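Local coordinates for protein 5-Carboxyvanillate Decarboxylase (Novosphingobium aromaticivorans, PDB 4QRN) that probably removes a carboxyl group from 5-carboxyvanillate as a metal-dependent decarboxylase of the amidohydrolase superfamily, here holding manganese and a nitro-substituted inhibitor, at residues D26-T29 and G30-G34; S311-W315 and E316-K320. All blocks are in the same frame, centred on the assembly; numbering follows the deposited sequence. Where two conformers were deposited one is given.

Contact 1 (D26-T29 and G30-G34); sequences DLKT and GGEQG
Lys-28 and Gln-33 face each other across a bend of the N-terminal loop, and two waters link them. From Gln-33 CB, CG is set between the backbone N and the carbonyl carbon (chi1 51°), and a second bend at CG turns the amide back toward the backbone of Lys-28. At the tip the two amide atoms part company. Gln-33 OE1 comes within 4.1 Å of Lys-28 O, and a water bridges it to the backbone, donating to Gln-33 OE1 at 3.2 Å and accepting from Lys-28 N at 2.9 Å. Gln-33 NE2 gives a hydrogen to a second water, 2.8 Å away, which also takes the N-H of Gly-31 and donates to Lys-28 O; NE2 has a weak bond to Tyr-35 O besides. This side chain was modelled in two conformers, so the network belongs to the one described here.

A third water sits between Thr-29 and Glu-32. It accepts from Glu-32 N and donates to both Thr-29 O (2.8 Å) and Glu-32 OE2 (3.0 Å). The extended Lys-28 chain passes with CD 4.0 Å from Glu-32 OE2, while NZ stays 4.7 Å from that oxygen, too far for a salt bridge, though the opposite charges probably attract weakly. A type I beta turn from Gly-31 to Gly-34, closed by Gly-34 N to Gly-31 O, carries Glu-32 and Gln-33 at its two central positions.

The whole bend lies on the surface, ahead of strand 38-44: Gly-30 N bonds to Asp-105 OD1, Arg-37 NH1 reaches Lys-28 O, and Leu-27 packs on helix 343-350.

Contact 2 (S311-W315 and E316-K320); sequences SGVAW and EPAIK
Trp-315 and Pro-317 carry most of the apolar contact. The proline ring comes over one face of the indole, the two side chains nearly at right angles, with Pro-317 CD 3.6 Å from the centroid of the Trp-315 five-membered ring and 19° off its normal, a CH-pi contact. Trp-315 CG lies anti to the backbone N (chi1 -169°), beside the carbonyl carbon, and from there the indole reaches over Pro-317. Further along the ring, Trp-315 CE3 meets Ala-318 CB at 3.7 Å, and Ala-318 CB also touches Val-313 CG1 at 3.9 Å.

Both direct hydrogen bonds between the segments end on Trp-315 O. Ile-319 N gives a nearly straight bond to Trp-315 O (3.1 Å, 169° at the hydrogen), whereas Ala-318 N adds a weak, bent one. One water donates to Ala-314 O and, at 3.1 Å, to Glu-316 OE1, tying the bent glutamate chain back to the loop.

An alanine in place of Trp-315 would probably leave Pro-317 CD and Ala-318 CB without the ring they pack on, opening a gap beside Pro-269 of the second subunit.

Trp-315 is the N-cap residue of helix 316-326, and Ala-314 before it centres an inverse gamma turn. This is the loop-to-helix passage after strand 306-309, a beta-to-alpha connection of the amidohydrolase barrel; at its start, Ser-311 OG bonds to the metal ligand Glu-41.

The two contacts come in series along the chain and do not touch: their centres are about 21 Å apart and their nearest atoms about 11 Å. Helix 343-350 is a neighbour of both, packed by Leu-27 of contact 1 and by Ala-314 and Ile-319 of contact 2. Contact 1 stays at the periphery, its centre about 25 Å from the centre of the chain and away from the metal and inhibitor. Contact 2 runs closer to the active site, the side chain of Val-313 being about 9 Å from the bound nitrobenzoate and about 11 Å from the manganese. Ala-314, Trp-315, Pro-317 and Ala-318 also pack on the second subunit, whereas contact 1 touches no other chain of the assembly.

Contact 1 (D26-T29 and G30-G34)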
ATOM      1  N   ASP A  26     -27.171 -22.793  -3.288  1.00 18.45           N
ATOM      2  CA  ASP A  26     -27.112 -23.213  -1.890  1.00 18.60           C
ATOM      3  C   ASP A  26     -25.725 -22.969  -1.295  1.00 15.64           C
ATOM      4  O   ASP A  26     -24.695 -23.288  -1.897  1.00 14.59           O
ATOM      5  CB  ASP A  26     -27.422 -24.700  -1.751  1.00 21.34           C
ATOM      6  CG  ASP A  26     -28.833 -25.073  -2.185  1.00 24.95           C
ATOM      7  OD1 ASP A  26     -29.692 -24.175  -2.368  1.00 25.90           O
ATOM      8  OD2 ASP A  26     -29.076 -26.295  -2.336  1.00 26.29           O
ATOM      9  N   LEU A  27     -25.696 -22.412  -0.105  1.00 14.35           N
ATOM     10  CA  LEU A  27     -24.462 -22.317   0.661  1.00 12.28           C
ATOM     11  C   LEU A  27     -24.820 -22.915   2.000  1.00 12.01           C
ATOM     12  O   LEU A  27     -25.581 -22.310   2.766  1.00 14.35           O
ATOM     13  CB  LEU A  27     -24.064 -20.860   0.815  1.00 10.98           C
ATOM     14  CG  LEU A  27     -23.449 -20.217  -0.424  1.00 10.33           C
ATOM     15  CD1 LEU A  27     -23.327 -18.731  -0.208  1.00 10.04           C
ATOM     16  CD2 LEU A  27     -22.072 -20.811  -0.701  1.00 11.88           C
ATOM     17  N   LYS A  28     -24.297 -24.110   2.265  1.00  9.81           N
ATOM     18  CA  LYS A  28     -24.785 -24.893   3.390  1.00  9.55           C
ATOM     19  C   LYS A  28     -23.749 -24.954   4.483  1.00  8.54           C
ATOM     20  O   LYS A  28     -22.561 -25.156   4.213  1.00  8.67           O
ATOM     21  CB  LYS A  28     -25.091 -26.325   2.941  1.00 11.02           C
ATOM     22  CG  LYS A  28     -26.030 -26.435   1.755  1.00 13.66           C
ATOM     23  CD  LYS A  28     -26.237 -27.894   1.387  1.00 17.54           C
ATOM     24  CE  LYS A  28     -27.108 -28.046   0.164  1.00 21.24           C
ATOM     25  NZ  LYS A  28     -27.288 -29.483  -0.183  1.00 23.88           N
ATOM     26  N   THR A  29     -24.189 -24.817   5.718  1.00  9.02           N
ATOM     27  CA  THR A  29     -23.372 -25.229   6.852  1.00  8.80           C
ATOM     28  C   THR A  29     -23.227 -26.743   6.893  1.00  9.52           C
ATOM     29  O   THR A  29     -23.983 -27.467   6.249  1.00 11.26           O
ATOM     30  CB  THR A  29     -23.962 -24.707   8.163  1.00 10.00           C
ATOM     31  OG1 THR A  29     -25.293 -25.211   8.286  1.00 10.32           O
ATOM     32  CG2 THR A  29     -23.990 -23.156   8.160  1.00 10.62           C
ATOM     33  N   GLY A  30     -22.231 -27.210   7.639  1.00  9.62           N
ATOM     34  CA  GLY A  30     -22.091 -28.626   7.924  1.00 10.74           C
ATOM     35  C   GLY A  30     -20.922 -29.314   7.258  1.00 10.51           C
ATOM     36  O   GLY A  30     -20.678 -30.485   7.545  1.00 12.03           O
ATOM     37  N   GLY A  31     -20.204 -28.649   6.358  1.00  9.53           N
ATOM     38  CA  GLY A  31     -18.966 -29.203   5.848  1.00 10.25           C
ATOM     39  C   GLY A  31     -19.080 -30.180   4.694  1.00 10.37           C
ATOM     40  O   GLY A  31     -18.086 -30.827   4.355  1.00 10.79           O
ATOM     41  N   GLU A  32     -20.238 -30.271   4.044  1.00 10.94           N
ATOM     42  CA  GLU A  32     -20.389 -31.253   2.965  1.00 12.83           C
ATOM     43  C   GLU A  32     -19.550 -30.977   1.715  1.00 13.30           C
ATOM     44  O   GLU A  32     -19.332 -31.878   0.919  1.00 15.54           O
ATOM     45  CB  GLU A  32     -21.863 -31.432   2.617  1.00 14.89           C
ATOM     46  CG  GLU A  32     -22.626 -32.025   3.793  1.00 19.62           C
ATOM     47  CD  GLU A  32     -24.123 -32.034   3.602  1.00 23.64           C
ATOM     48  OE1 GLU A  32     -24.698 -33.142   3.573  1.00 26.14           O
ATOM     49  OE2 GLU A  32     -24.726 -30.941   3.501  1.00 24.60           O
ATOM     50  N   GLN A  33     -19.056 -29.762   1.543  1.00 12.54           N
ATOM     51  CA  GLN A  33     -18.146 -29.501   0.424  0.52 12.67           C
ATOM     52  C   GLN A  33     -16.769 -30.126   0.679  1.00 10.21           C
ATOM     53  O   GLN A  33     -15.945 -30.165  -0.227  1.00 10.92           O
ATOM     54  CB  GLN A  33     -18.066 -28.030   0.038  0.52 15.26           C
ATOM     55  CG  GLN A  33     -17.794 -27.130   1.145  0.52 14.83           C
ATOM     56  CD  GLN A  33     -18.937 -27.012   2.106  0.52 13.40           C
ATOM     57  OE1 GLN A  33     -20.085 -27.298   1.812  0.52 14.58           O
ATOM     58  NE2 GLN A  33     -18.618 -26.687   3.271  0.52 12.54           N
ATOM     59  N   GLY A  34     -16.515 -30.594   1.904  1.00 10.06           N
ATOM     60  CA  GLY A  34     -15.220 -31.165   2.255  1.00 10.31           C
ATOM     61  C   GLY A  34     -14.431 -30.330   3.244  1.00  9.62           C
ATOM     62  O   GLY A  34     -13.303 -30.699   3.588  1.00 10.65           O
TER
HETATM   63  O   HOH W   1     -20.139 -25.953   5.448  1.00  8.75           O
HETATM   64  O   HOH W   2     -22.372 -25.469   0.645  1.00 12.60           O
HETATM   65  O   HOH W   3     -22.690 -28.784   4.149  1.00 24.18           O

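Contact 2 (S311-W315 and E316-K320)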
ATOM      1  N   SER A 311      -9.699 -11.237   4.143  1.00  6.57           N
ATOM      2  CA  SER A 311     -10.842 -10.358   4.345  1.00  6.42           C
ATOM      3  C   SER A 311     -10.890  -9.272   3.277  1.00  6.37           C
ATOM      4  O   SER A 311      -9.881  -8.643   2.980  1.00  7.25           O
ATOM      5  CB  SER A 311     -10.822  -9.731   5.739  1.00  7.33           C
ATOM      6  OG  SER A 311      -9.548  -9.156   5.976  1.00  7.36           O
ATOM      7  N   GLY A 312     -12.062  -9.080   2.673  1.00  7.09           N
ATOM      8  CA  GLY A 312     -12.243  -8.074   1.654  1.00  7.44           C
ATOM      9  C   GLY A 312     -11.625  -8.368   0.300  1.00  7.32           C
ATOM     10  O   GLY A 312     -11.739  -7.524  -0.613  1.00  8.21           O
ATOM     11  N   VAL A 313     -10.982  -9.530   0.155  1.00  6.59           N
ATOM     12  CA  VAL A 313     -10.222  -9.841  -1.052  1.00  6.71           C
ATOM     13  C   VAL A 313     -10.627 -11.245  -1.502  1.00  6.40           C
ATOM     14  O   VAL A 313      -9.890 -12.232  -1.340  1.00  6.90           O
ATOM     15  CB  VAL A 313      -8.707  -9.697  -0.833  1.00  7.05           C
ATOM     16  CG1 VAL A 313      -7.967  -9.960  -2.149  1.00  7.43           C
ATOM     17  CG2 VAL A 313      -8.386  -8.286  -0.351  1.00  7.58           C
ATOM     18  N   ALA A 314     -11.842 -11.348  -2.055  1.00  7.04           N
ATOM     19  CA  ALA A 314     -12.385 -12.624  -2.535  1.00  7.61           C
ATOM     20  C   ALA A 314     -11.946 -12.741  -3.995  1.00  7.40           C
ATOM     21  O   ALA A 314     -12.742 -12.666  -4.931  1.00  8.41           O
ATOM     22  CB  ALA A 314     -13.897 -12.659  -2.360  1.00  8.43           C
ATOM     23  N   TRP A 315     -10.635 -12.914  -4.188  1.00  6.98           N
ATOM     24  CA  TRP A 315     -10.023 -12.703  -5.502  1.00  7.50           C
ATOM     25  C   TRP A 315      -8.875 -13.689  -5.667  1.00  7.40           C
ATOM     26  O   TRP A 315      -7.832 -13.577  -5.023  1.00  7.82           O
ATOM     27  CB  TRP A 315      -9.566 -11.247  -5.645  1.00  7.82           C
ATOM     28  CG  TRP A 315      -9.160 -10.879  -7.034  1.00  7.78           C
ATOM     29  CD1 TRP A 315      -9.715 -11.321  -8.206  1.00  8.73           C
ATOM     30  CD2 TRP A 315      -8.113  -9.975  -7.398  1.00  6.81           C
ATOM     31  NE1 TRP A 315      -9.070 -10.741  -9.280  1.00  8.92           N
ATOM     32  CE2 TRP A 315      -8.087  -9.903  -8.810  1.00  7.86           C
ATOM     33  CE3 TRP A 315      -7.216  -9.193  -6.663  1.00  7.42           C
ATOM     34  CZ2 TRP A 315      -7.176  -9.095  -9.493  1.00  7.94           C
ATOM     35  CZ3 TRP A 315      -6.339  -8.387  -7.331  1.00  7.51           C
ATOM     36  CH2 TRP A 315      -6.306  -8.356  -8.731  1.00  7.89           C
ATOM     37  N   GLU A 316      -9.099 -14.673  -6.524  1.00  7.70           N
ATOM     38  CA  GLU A 316      -8.178 -15.812  -6.657  1.00  8.94           C
ATOM     39  C   GLU A 316      -6.713 -15.412  -6.946  1.00  8.96           C
ATOM     40  O   GLU A 316      -5.816 -15.986  -6.326  1.00  9.74           O
ATOM     41  CB  GLU A 316      -8.684 -16.778  -7.748  1.00 10.52           C
ATOM     42  CG  GLU A 316     -10.137 -17.172  -7.623  1.00 13.95           C
ATOM     43  CD  GLU A 316     -11.161 -16.306  -8.384  1.00 15.91           C
ATOM     44  OE1 GLU A 316     -11.069 -15.029  -8.464  1.00 15.53           O
ATOM     45  OE2 GLU A 316     -12.117 -16.961  -8.876  1.00 19.05           O
ATOM     46  N   PRO A 317      -6.455 -14.474  -7.889  1.00  9.53           N
ATOM     47  CA  PRO A 317      -5.038 -14.186  -8.171  1.00 10.74           C
ATOM     48  C   PRO A 317      -4.285 -13.715  -6.931  1.00  9.24           C
ATOM     49  O   PRO A 317      -3.115 -14.069  -6.733  1.00  8.93           O
ATOM     50  CB  PRO A 317      -5.114 -13.076  -9.239  1.00 13.04           C
ATOM     51  CG  PRO A 317      -6.443 -13.190  -9.850  1.00 11.63           C
ATOM     52  CD  PRO A 317      -7.368 -13.767  -8.815  1.00 10.66           C
ATOM     53  N   ALA A 318      -4.928 -12.877  -6.122  1.00  8.59           N
ATOM     54  CA  ALA A 318      -4.266 -12.342  -4.944  1.00  8.14           C
ATOM     55  C   ALA A 318      -4.107 -13.405  -3.860  1.00  7.31           C
ATOM     56  O   ALA A 318      -3.057 -13.480  -3.211  1.00  8.09           O
ATOM     57  CB  ALA A 318      -4.998 -11.142  -4.410  1.00  9.24           C
ATOM     58  N   ILE A 319      -5.127 -14.233  -3.669  1.00  7.56           N
ATOM     59  CA  ILE A 319      -5.028 -15.313  -2.695  1.00  8.06           C
ATOM     60  C   ILE A 319      -3.884 -16.250  -3.078  1.00  7.65           C
ATOM     61  O   ILE A 319      -3.064 -16.614  -2.239  1.00  8.20           O
ATOM     62  CB  ILE A 319      -6.360 -16.086  -2.592  1.00  8.42           C
ATOM     63  CG1 ILE A 319      -7.440 -15.164  -2.018  1.00  8.51           C
ATOM     64  CG2 ILE A 319      -6.183 -17.325  -1.747  1.00  9.31           C
ATOM     65  CD1 ILE A 319      -8.832 -15.717  -2.222  1.00  8.74           C
ATOM     66  N   LYS A 320      -3.845 -16.656  -4.344  1.00  8.18           N
ATOM     67  CA  LYS A 320      -2.815 -17.586  -4.777  1.00  8.56           C
ATOM     68  C   LYS A 320      -1.425 -16.975  -4.670  1.00  8.36           C
ATOM     69  O   LYS A 320      -0.467 -17.665  -4.316  1.00  8.06           O
ATOM     70  CB  LYS A 320      -3.090 -18.065  -6.202  1.00  9.63           C
ATOM     71  CG  LYS A 320      -4.233 -19.063  -6.292  1.00 11.04           C
ATOM     72  CD  LYS A 320      -4.467 -19.538  -7.717  1.00 12.64           C
ATOM     73  CE  LYS A 320      -5.423 -20.728  -7.761  1.00 13.61           C
ATOM     74  NZ  LYS A 320      -5.661 -21.150  -9.186  1.00 13.77           N
TER
HETATM   75  O   HOH W   4     -13.006 -12.719  -7.738  0.56 16.95           O